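Local coordinates for hypothetical protein DR_0824 (Deinococcus radiodurans, PDB 2IMR) that catalyses the zinc-dependent deamination of aminodeoxyfutalosine to futalosine, a step in menaquinone biosynthesis, at residues A[157-162]-A[196-201]; A[208-213]-A[224-229]; A[172-177]-A[192-197]. All coordinates share one frame; numbering follows the deposited sequence.

Interaction 1 (A[157-162]-A[196-201])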
loop_
_atom_site.group_PDB
_atom_site.type_symbol
_atom_site.label_atom_id
_atom_site.label_comp_id
_atom_site.label_asym_id
_atom_site.label_seq_id
_atom_site.Cartn_x
_atom_site.Cartn_y
_atom_site.Cartn_z
ATOM N N GLU A 157 10.077 13.907 13.294
ATOM C CA GLU A 157 9.887 13.472 14.675
ATOM C C GLU A 157 9.009 12.230 14.756
ATOM O O GLU A 157 9.125 11.440 15.691
ATOM C CB GLU A 157 9.301 14.607 15.521
ATOM C CG GLU A 157 10.359 15.598 15.983
ATOM C CD GLU A 157 9.823 16.650 16.937
ATOM O OE1 GLU A 157 9.072 16.290 17.869
ATOM O OE2 GLU A 157 10.169 17.835 16.758
ATOM N N VAL A 158 8.123 12.062 13.780
ATOM C CA VAL A 158 7.269 10.887 13.747
ATOM C C VAL A 158 8.145 9.699 13.369
ATOM O O VAL A 158 8.025 8.625 13.958
ATOM C CB VAL A 158 6.115 11.057 12.732
ATOM C CG1 VAL A 158 5.473 9.707 12.411
ATOM C CG2 VAL A 158 5.082 12.004 13.311
ATOM N N MET A 159 9.043 9.894 12.404
ATOM C CA MET A 159 9.939 8.810 12.007
ATOM C C MET A 159 10.763 8.385 13.221
ATOM O O MET A 159 10.949 7.191 13.465
ATOM C CB MET A 159 10.881 9.247 10.879
ATOM C CG MET A 159 11.812 8.127 10.401
ATOM S SD MET A 159 10.952 6.756 9.576
ATOM C CE MET A 159 10.912 7.361 7.858
ATOM N N ASP A 160 11.263 9.359 13.979
ATOM C CA ASP A 160 12.053 9.046 15.167
ATOM C C ASP A 160 11.263 8.127 16.100
ATOM O O ASP A 160 11.780 7.122 16.589
ATOM C CB ASP A 160 12.430 10.317 15.943
ATOM C CG ASP A 160 13.440 11.188 15.208
ATOM O OD1 ASP A 160 14.258 10.646 14.437
ATOM O OD2 ASP A 160 13.425 12.417 15.423
ATOM N N ALA A 161 10.003 8.477 16.334
ATOM C CA ALA A 161 9.143 7.700 17.222
ATOM C C ALA A 161 8.778 6.316 16.690
ATOM O O ALA A 161 8.892 5.321 17.407
ATOM C CB ALA A 161 7.871 8.484 17.521
ATOM N N LEU A 162 8.331 6.246 15.439
ATOM C CA LEU A 162 7.928 4.964 14.863
ATOM C C LEU A 162 9.086 3.994 14.682
ATOM O O LEU A 162 8.940 2.783 14.868
ATOM C CB LEU A 162 7.223 5.190 13.526
ATOM C CG LEU A 162 5.957 6.052 13.609
ATOM C CD1 LEU A 162 5.309 6.151 12.236
ATOM C CD2 LEU A 162 4.982 5.440 14.608
ATOM N N GLU A 196 20.417 8.901 6.121
ATOM C CA GLU A 196 21.666 8.306 6.581
ATOM C C GLU A 196 21.647 8.139 8.094
ATOM O O GLU A 196 22.157 7.155 8.628
ATOM C CB GLU A 196 22.859 9.173 6.164
ATOM C CG GLU A 196 22.976 9.360 4.661
ATOM C CD GLU A 196 24.215 10.132 4.254
ATOM O OE1 GLU A 196 24.498 11.182 4.874
ATOM O OE2 GLU A 196 24.901 9.693 3.306
ATOM N N ARG A 197 21.045 9.106 8.779
ATOM C CA ARG A 197 20.951 9.073 10.230
ATOM C C ARG A 197 20.049 7.917 10.670
ATOM O O ARG A 197 20.420 7.113 11.527
ATOM C CB ARG A 197 20.385 10.404 10.741
ATOM C CG ARG A 197 20.557 10.631 12.231
ATOM C CD ARG A 197 19.806 11.868 12.711
ATOM N NE ARG A 197 18.360 11.658 12.692
ATOM C CZ ARG A 197 17.472 12.466 13.267
ATOM N NH1 ARG A 197 17.876 13.552 13.916
ATOM N NH2 ARG A 197 16.179 12.184 13.198
ATOM N N TRP A 198 18.867 7.828 10.069
ATOM C CA TRP A 198 17.912 6.783 10.416
ATOM C C TRP A 198 18.351 5.376 10.019
ATOM O O TRP A 198 18.008 4.406 10.696
ATOM C CB TRP A 198 16.544 7.080 9.789
ATOM C CG TRP A 198 15.849 8.275 10.383
ATOM C CD1 TRP A 198 15.809 8.628 11.703
ATOM C CD2 TRP A 198 15.070 9.254 9.681
ATOM N NE1 TRP A 198 15.056 9.767 11.865
ATOM C CE2 TRP A 198 14.590 10.172 10.641
ATOM C CE3 TRP A 198 14.730 9.441 8.333
ATOM C CZ2 TRP A 198 13.786 11.269 10.299
ATOM C CZ3 TRP A 198 13.931 10.533 7.989
ATOM C CH2 TRP A 198 13.468 11.433 8.974
ATOM N N ARG A 199 19.101 5.264 8.925
ATOM C CA ARG A 199 19.556 3.961 8.449
ATOM C C ARG A 199 20.360 3.221 9.519
ATOM O O ARG A 199 20.407 1.991 9.530
ATOM C CB ARG A 199 20.399 4.123 7.176
ATOM C CG ARG A 199 20.525 2.843 6.351
ATOM C CD ARG A 199 19.155 2.375 5.875
ATOM N NE ARG A 199 19.191 1.132 5.106
ATOM C CZ ARG A 199 19.833 0.975 3.952
ATOM N NH1 ARG A 199 20.513 1.981 3.416
ATOM N NH2 ARG A 199 19.776 -0.190 3.319
ATOM N N ARG A 200 20.978 3.974 10.423
ATOM C CA ARG A 200 21.774 3.394 11.502
ATOM C C ARG A 200 20.889 2.878 12.636
ATOM O O ARG A 200 21.300 2.015 13.413
ATOM C CB ARG A 200 22.736 4.440 12.066
ATOM C CG ARG A 200 23.637 5.081 11.030
ATOM C CD ARG A 200 24.199 6.402 11.539
ATOM N NE ARG A 200 24.825 7.160 10.459
ATOM C CZ ARG A 200 24.783 8.486 10.350
ATOM N NH1 ARG A 200 24.141 9.211 11.258
ATOM N NH2 ARG A 200 25.376 9.086 9.324
ATOM N N LEU A 201 19.675 3.411 12.723
ATOM C CA LEU A 201 18.738 3.028 13.778
ATOM C C LEU A 201 17.816 1.905 13.337
ATOM O O LEU A 201 17.109 1.306 14.142
ATOM C CB LEU A 201 17.910 4.245 14.192
ATOM C CG LEU A 201 18.743 5.456 14.606
ATOM C CD1 LEU A 201 17.827 6.597 15.014
ATOM C CD2 LEU A 201 19.661 5.073 15.756
#
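The carboxylate oxygen OD1 of D160 is gripped by two donors from helix 184-199. W198 NE1 reaches it at 2.8 Å through a nearly straight hydrogen bond, N-H...O 164°, that lies close to the indole plane and runs nearly along the C-O direction of the acid. R197 NH2 completes a salt bridge to D160 OD1, also at 2.8 Å, with the guanidinium turned 42° from the carboxylate. The shared acceptor explains why two donors, R197 NH2 and W198 NE1, can sit 3.0 Å apart. The hydrogen bond meets the indole at its edge, while M159 covers one face: CG of that residue stands over the six-membered ring, 3.5 Å from its centroid, and SD follows at 4.9 Å from the same centroid as a Met-aromatic contact. M159 holds CG anti to its backbone nitrogen (chi1 -178°), which carries the chain out over the indole. With a leucine in place of W198, D160 OD1 would probably keep R197 but lose its second bond, and a gap would be likely to open beneath M159 CG. F174 meets the same indole edge-to-face. With a charged pair on its outer side and an apolar layer beneath, the contact joins neighbouring outer helices, 156-163 and 184-199, of the amidohydrolase TIM barrel.

Interaction 2 (A[208-213]-A[224-229])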
loop_
_atom_site.group_PDB
_atom_site.type_symbol
_atom_site.label_atom_id
_atom_site.label_comp_id
_atom_site.label_asym_id
_atom_site.label_seq_id
_atom_site.Cartn_x
_atom_site.Cartn_y
_atom_site.Cartn_z
ATOM N N LEU A 208 13.881 1.248 6.753
ATOM C CA LEU A 208 13.673 2.605 6.265
ATOM C C LEU A 208 13.464 2.594 4.758
ATOM O O LEU A 208 14.119 1.837 4.036
ATOM C CB LEU A 208 14.886 3.470 6.606
ATOM C CG LEU A 208 14.863 4.906 6.084
ATOM C CD1 LEU A 208 13.732 5.682 6.763
ATOM C CD2 LEU A 208 16.207 5.569 6.366
ATOM N N GLY A 209 12.548 3.436 4.289
ATOM C CA GLY A 209 12.271 3.516 2.870
ATOM C C GLY A 209 12.190 4.962 2.421
ATOM O O GLY A 209 12.386 5.877 3.215
ATOM N N LEU A 210 11.889 5.167 1.145
ATOM C CA LEU A 210 11.802 6.512 0.605
ATOM C C LEU A 210 10.542 6.651 -0.226
ATOM O O LEU A 210 10.151 5.733 -0.946
ATOM C CB LEU A 210 13.034 6.794 -0.251
ATOM C CG LEU A 210 13.336 8.221 -0.687
ATOM C CD1 LEU A 210 13.423 9.149 0.528
ATOM C CD2 LEU A 210 14.663 8.218 -1.456
ATOM N N SER A 211 9.895 7.802 -0.134
ATOM C CA SER A 211 8.686 7.988 -0.902
ATOM C C SER A 211 8.537 9.311 -1.626
ATOM O O SER A 211 8.111 10.301 -1.032
ATOM C CB SER A 211 7.456 7.788 -0.016
ATOM O OG SER A 211 6.277 8.064 -0.757
ATOM N N PRO A 212 8.921 9.352 -2.913
ATOM C CA PRO A 212 8.781 10.581 -3.699
ATOM C C PRO A 212 7.249 10.683 -3.778
ATOM O O PRO A 212 6.597 9.746 -4.241
ATOM C CB PRO A 212 9.397 10.205 -5.047
ATOM C CG PRO A 212 10.398 9.128 -4.690
ATOM C CD PRO A 212 9.642 8.312 -3.671
ATOM N N HIS A 213 6.687 11.799 -3.319
ATOM C CA HIS A 213 5.231 11.984 -3.265
ATOM C C HIS A 213 4.429 11.536 -4.489
ATOM O O HIS A 213 3.666 10.568 -4.421
ATOM C CB HIS A 213 4.917 13.450 -2.938
ATOM C CG HIS A 213 3.482 13.705 -2.589
ATOM N ND1 HIS A 213 2.775 14.776 -3.092
ATOM C CD2 HIS A 213 2.638 13.056 -1.751
ATOM C CE1 HIS A 213 1.558 14.780 -2.577
ATOM N NE2 HIS A 213 1.449 13.747 -1.758
ATOM N N ARG A 224 14.752 11.555 -9.941
ATOM C CA ARG A 224 15.864 10.694 -10.326
ATOM C C ARG A 224 16.933 10.618 -9.245
ATOM O O ARG A 224 17.531 9.563 -9.038
ATOM C CB ARG A 224 16.493 11.167 -11.639
ATOM C CG ARG A 224 15.680 10.797 -12.860
ATOM C CD ARG A 224 16.539 10.817 -14.119
ATOM N NE ARG A 224 17.777 10.042 -13.974
ATOM C CZ ARG A 224 17.847 8.803 -13.493
ATOM N NH1 ARG A 224 16.749 8.174 -13.094
ATOM N NH2 ARG A 224 19.020 8.184 -13.422
ATOM N N LEU A 225 17.183 11.732 -8.561
ATOM C CA LEU A 225 18.174 11.733 -7.490
ATOM C C LEU A 225 17.709 10.767 -6.410
ATOM O O LEU A 225 18.499 9.997 -5.863
ATOM C CB LEU A 225 18.329 13.132 -6.882
ATOM C CG LEU A 225 19.063 14.195 -7.703
ATOM C CD1 LEU A 225 19.074 15.523 -6.947
ATOM C CD2 LEU A 225 20.484 13.725 -7.977
ATOM N N LEU A 226 16.414 10.803 -6.118
ATOM C CA LEU A 226 15.850 9.937 -5.092
ATOM C C LEU A 226 15.839 8.466 -5.495
ATOM O O LEU A 226 16.262 7.606 -4.717
ATOM C CB LEU A 226 14.424 10.381 -4.746
ATOM C CG LEU A 226 14.271 11.776 -4.125
ATOM C CD1 LEU A 226 12.780 12.153 -4.072
ATOM C CD2 LEU A 226 14.896 11.785 -2.725
ATOM N N SER A 227 15.362 8.164 -6.700
ATOM C CA SER A 227 15.305 6.768 -7.122
ATOM C C SER A 227 16.697 6.165 -7.277
ATOM O O SER A 227 16.918 5.017 -6.887
ATOM C CB SER A 227 14.489 6.602 -8.420
ATOM O OG SER A 227 14.961 7.418 -9.475
ATOM N N ASP A 228 17.636 6.930 -7.829
ATOM C CA ASP A 228 19.002 6.431 -7.992
ATOM C C ASP A 228 19.621 6.171 -6.624
ATOM O O ASP A 228 20.268 5.144 -6.408
ATOM C CB ASP A 228 19.874 7.436 -8.754
ATOM C CG ASP A 228 19.543 7.505 -10.235
ATOM O OD1 ASP A 228 18.750 6.671 -10.716
ATOM O OD2 ASP A 228 20.088 8.393 -10.925
ATOM N N TYR A 229 19.424 7.107 -5.702
ATOM C CA TYR A 229 19.961 6.965 -4.354
ATOM C C TYR A 229 19.411 5.707 -3.694
ATOM O O TYR A 229 20.167 4.881 -3.187
ATOM C CB TYR A 229 19.599 8.185 -3.502
ATOM C CG TYR A 229 20.116 8.108 -2.082
ATOM C CD1 TYR A 229 21.477 8.260 -1.805
ATOM C CD2 TYR A 229 19.249 7.866 -1.014
ATOM C CE1 TYR A 229 21.963 8.172 -0.499
ATOM C CE2 TYR A 229 19.726 7.774 0.296
ATOM C CZ TYR A 229 21.083 7.929 0.543
ATOM O OH TYR A 229 21.556 7.842 1.831
#
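Helix 220-233 comes nearest to strand 206-212 at P212 and L226, whose CA atoms are 7.2 Å apart. These are a barrel strand and the helix that follows it in the TIM-barrel fold of the amidohydrolases, and the packing illustrates how the alternation of an extended strand sorts its residues between two environments. L210 and P212 direct their side chains toward the helix, while S211 between them points away, where its OG hydrogen-bonds to the backbone of Q238. From the helix a single residue, L226, answers both strand residues by its forked end. One branch, CD2, meets L210 CD2 at 3.8 Å; the other, CD1, lies against the pyrrolidine ring of P212, with P212 CG at 3.9 Å. The two leucine side chains cross at about a right angle, whereas L226 and P212 run past each other in opposite directions. L210 has CG anti to the backbone nitrogen (chi1 -167°), an extension that brings its CD2 right up to the helix backbone, 3.7 Å from L226 O. V176 of the adjacent strand touches both L210 and L226 and so adds to this apolar layer. Past P212 the strand gives way to H213, a probable substrate-binding residue, whose carbonyl oxygen accepts a hydrogen bond from ND1 of the zinc ligand H240. On the helix itself, R224 NH2 and D228 OD2 form a salt bridge of 2.7 Å one turn apart. At the strand's end, P212 CB stands 4.0 Å from L226 CD1.

Interaction 3 (A[172-177]-A[192-197])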
loop_
_atom_site.group_PDB
_atom_site.type_symbol
_atom_site.label_atom_id
_atom_site.label_comp_id
_atom_site.label_asym_id
_atom_site.label_seq_id
_atom_site.Cartn_x
_atom_site.Cartn_y
_atom_site.Cartn_z
ATOM N N LEU A 172 9.015 1.920 6.737
ATOM C CA LEU A 172 8.614 3.299 7.015
ATOM C C LEU A 172 9.261 4.146 5.924
ATOM O O LEU A 172 10.483 4.314 5.908
ATOM C CB LEU A 172 9.131 3.753 8.386
ATOM C CG LEU A 172 8.695 2.900 9.580
ATOM C CD1 LEU A 172 9.309 3.465 10.857
ATOM C CD2 LEU A 172 7.172 2.878 9.668
ATOM N N TYR A 173 8.439 4.659 5.010
ATOM C CA TYR A 173 8.907 5.474 3.892
ATOM C C TYR A 173 8.863 6.971 4.209
ATOM O O TYR A 173 7.798 7.510 4.524
ATOM C CB TYR A 173 8.033 5.222 2.661
ATOM C CG TYR A 173 7.894 3.774 2.237
ATOM C CD1 TYR A 173 8.722 3.227 1.256
ATOM C CD2 TYR A 173 6.887 2.969 2.776
ATOM C CE1 TYR A 173 8.543 1.918 0.815
ATOM C CE2 TYR A 173 6.701 1.663 2.347
ATOM C CZ TYR A 173 7.526 1.143 1.366
ATOM O OH TYR A 173 7.311 -0.141 0.924
ATOM N N PHE A 174 10.008 7.640 4.097
ATOM C CA PHE A 174 10.088 9.078 4.363
ATOM C C PHE A 174 9.601 9.801 3.114
ATOM O O PHE A 174 10.174 9.652 2.041
ATOM C CB PHE A 174 11.534 9.480 4.689
ATOM C CG PHE A 174 11.686 10.907 5.145
ATOM C CD1 PHE A 174 10.821 11.447 6.095
ATOM C CD2 PHE A 174 12.721 11.701 4.655
ATOM C CE1 PHE A 174 10.983 12.756 6.551
ATOM C CE2 PHE A 174 12.893 13.015 5.103
ATOM C CZ PHE A 174 12.023 13.544 6.054
ATOM N N GLU A 175 8.543 10.591 3.251
ATOM C CA GLU A 175 7.986 11.283 2.092
ATOM C C GLU A 175 8.732 12.557 1.714
ATOM O O GLU A 175 9.077 13.361 2.572
ATOM C CB GLU A 175 6.510 11.601 2.336
ATOM C CG GLU A 175 5.729 11.876 1.066
ATOM C CD GLU A 175 4.238 11.966 1.313
ATOM O OE1 GLU A 175 3.810 12.881 2.043
ATOM O OE2 GLU A 175 3.498 11.118 0.780
ATOM N N VAL A 176 8.989 12.721 0.419
ATOM C CA VAL A 176 9.676 13.909 -0.083
ATOM C C VAL A 176 8.775 14.582 -1.110
ATOM O O VAL A 176 8.227 13.925 -1.991
ATOM C CB VAL A 176 11.018 13.548 -0.736
ATOM C CG1 VAL A 176 11.686 14.811 -1.285
ATOM C CG2 VAL A 176 11.918 12.875 0.287
ATOM N N LEU A 177 8.628 15.897 -0.995
ATOM C CA LEU A 177 7.750 16.642 -1.888
ATOM C C LEU A 177 8.299 18.024 -2.235
ATOM O O LEU A 177 8.456 18.863 -1.365
ATOM C CB LEU A 177 6.374 16.786 -1.213
ATOM C CG LEU A 177 5.126 17.328 -1.924
ATOM C CD1 LEU A 177 3.952 17.222 -0.954
ATOM C CD2 LEU A 177 5.306 18.776 -2.367
ATOM N N ARG A 192 18.743 13.081 2.196
ATOM C CA ARG A 192 19.803 12.093 2.370
ATOM C C ARG A 192 20.359 12.120 3.789
ATOM O O ARG A 192 20.579 11.072 4.390
ATOM C CB ARG A 192 20.937 12.338 1.370
ATOM C CG ARG A 192 22.073 11.323 1.472
ATOM C CD ARG A 192 23.129 11.568 0.404
ATOM N NE ARG A 192 23.638 12.935 0.468
ATOM C CZ ARG A 192 24.445 13.482 -0.437
ATOM N NH1 ARG A 192 24.846 12.778 -1.491
ATOM N NH2 ARG A 192 24.846 14.740 -0.289
ATOM N N THR A 193 20.586 13.317 4.322
ATOM C CA THR A 193 21.116 13.447 5.675
ATOM C C THR A 193 20.220 12.721 6.679
ATOM O O THR A 193 20.704 11.929 7.488
ATOM C CB THR A 193 21.254 14.931 6.083
ATOM O OG1 THR A 193 22.179 15.578 5.201
ATOM C CG2 THR A 193 21.766 15.050 7.514
ATOM N N HIS A 194 18.918 12.995 6.631
ATOM C CA HIS A 194 17.966 12.340 7.532
ATOM C C HIS A 194 18.018 10.823 7.349
ATOM O O HIS A 194 18.074 10.063 8.322
ATOM C CB HIS A 194 16.539 12.819 7.243
ATOM C CG HIS A 194 16.205 14.149 7.844
ATOM N ND1 HIS A 194 16.006 14.325 9.197
ATOM C CD2 HIS A 194 16.014 15.362 7.275
ATOM C CE1 HIS A 194 15.705 15.589 9.435
ATOM N NE2 HIS A 194 15.703 16.240 8.285
ATOM N N LEU A 195 17.978 10.390 6.092
ATOM C CA LEU A 195 18.009 8.972 5.762
ATOM C C LEU A 195 19.260 8.267 6.282
ATOM O O LEU A 195 19.174 7.164 6.827
ATOM C CB LEU A 195 17.895 8.790 4.244
ATOM C CG LEU A 195 16.552 9.245 3.659
ATOM C CD1 LEU A 195 16.606 9.243 2.144
ATOM C CD2 LEU A 195 15.452 8.326 4.155
ATOM N N GLU A 196 20.417 8.901 6.121
ATOM C CA GLU A 196 21.666 8.306 6.581
ATOM C C GLU A 196 21.647 8.139 8.094
ATOM O O GLU A 196 22.157 7.155 8.628
ATOM C CB GLU A 196 22.859 9.173 6.164
ATOM C CG GLU A 196 22.976 9.360 4.661
ATOM C CD GLU A 196 24.215 10.132 4.254
ATOM O OE1 GLU A 196 24.498 11.182 4.874
ATOM O OE2 GLU A 196 24.901 9.693 3.306
ATOM N N ARG A 197 21.045 9.106 8.779
ATOM C CA ARG A 197 20.951 9.073 10.230
ATOM C C ARG A 197 20.049 7.917 10.670
ATOM O O ARG A 197 20.420 7.113 11.527
ATOM C CB ARG A 197 20.385 10.404 10.741
ATOM C CG ARG A 197 20.557 10.631 12.231
ATOM C CD ARG A 197 19.806 11.868 12.711
ATOM N NE ARG A 197 18.360 11.658 12.692
ATOM C CZ ARG A 197 17.472 12.466 13.267
ATOM N NH1 ARG A 197 17.876 13.552 13.916
ATOM N NH2 ARG A 197 16.179 12.184 13.198
#
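F174 reaches from its strand to the helix with its CB already in contact: L195 CD2 lies 4.1 Å from F174 CB. CG stands anti to the backbone nitrogen (chi1 -173°), and this torsion sends the ring out to the helix. Further along the ring, F174 CD2 remains near the leucine, 4.4 Å from L195 CD2, and beyond it F174 CE2 meets H194 CB at 4.2 Å. The setting is a beta-alpha-beta unit, in which strand 170-176 leads through helix 184-199 to the next parallel strand, 206-212, and the F174 side chain fills the interface between its own strand and the helix that covers it. L195 also touches L208 and L210 of that second strand, so one leucine of the helix packs on both strands of the unit. E175, the next residue after F174, directs its CB to the opposite side of the strand and is predicted to bind substrate. At the outer end of the phenyl, the H194 imidazole is turned obliquely, with ring centroids 5.7 Å apart and planes at 53°.

Followed from the N terminus, the chain opens interaction 1 at helix 156-163 and then interaction 3 at strand 170-176. Interaction 3 closes first, when helix 184-199 returns over the strand; interaction 1 closes on the end of the same helix, so the shorter loop nests within the longer, and the two overlap at E196 and R197. Interaction 2 follows in series, closing the short connection from strand 206-212 to helix 220-233. Its strand lies beside strand 170-176, where G209 N approaches L172 O at 2.8 Å, a probable hydrogen bond. M159 CE and L208 CD1, 3.5 Å apart, link interactions 1 and 2 directly. Three successive helices are thereby tied to two neighbouring strands of the barrel.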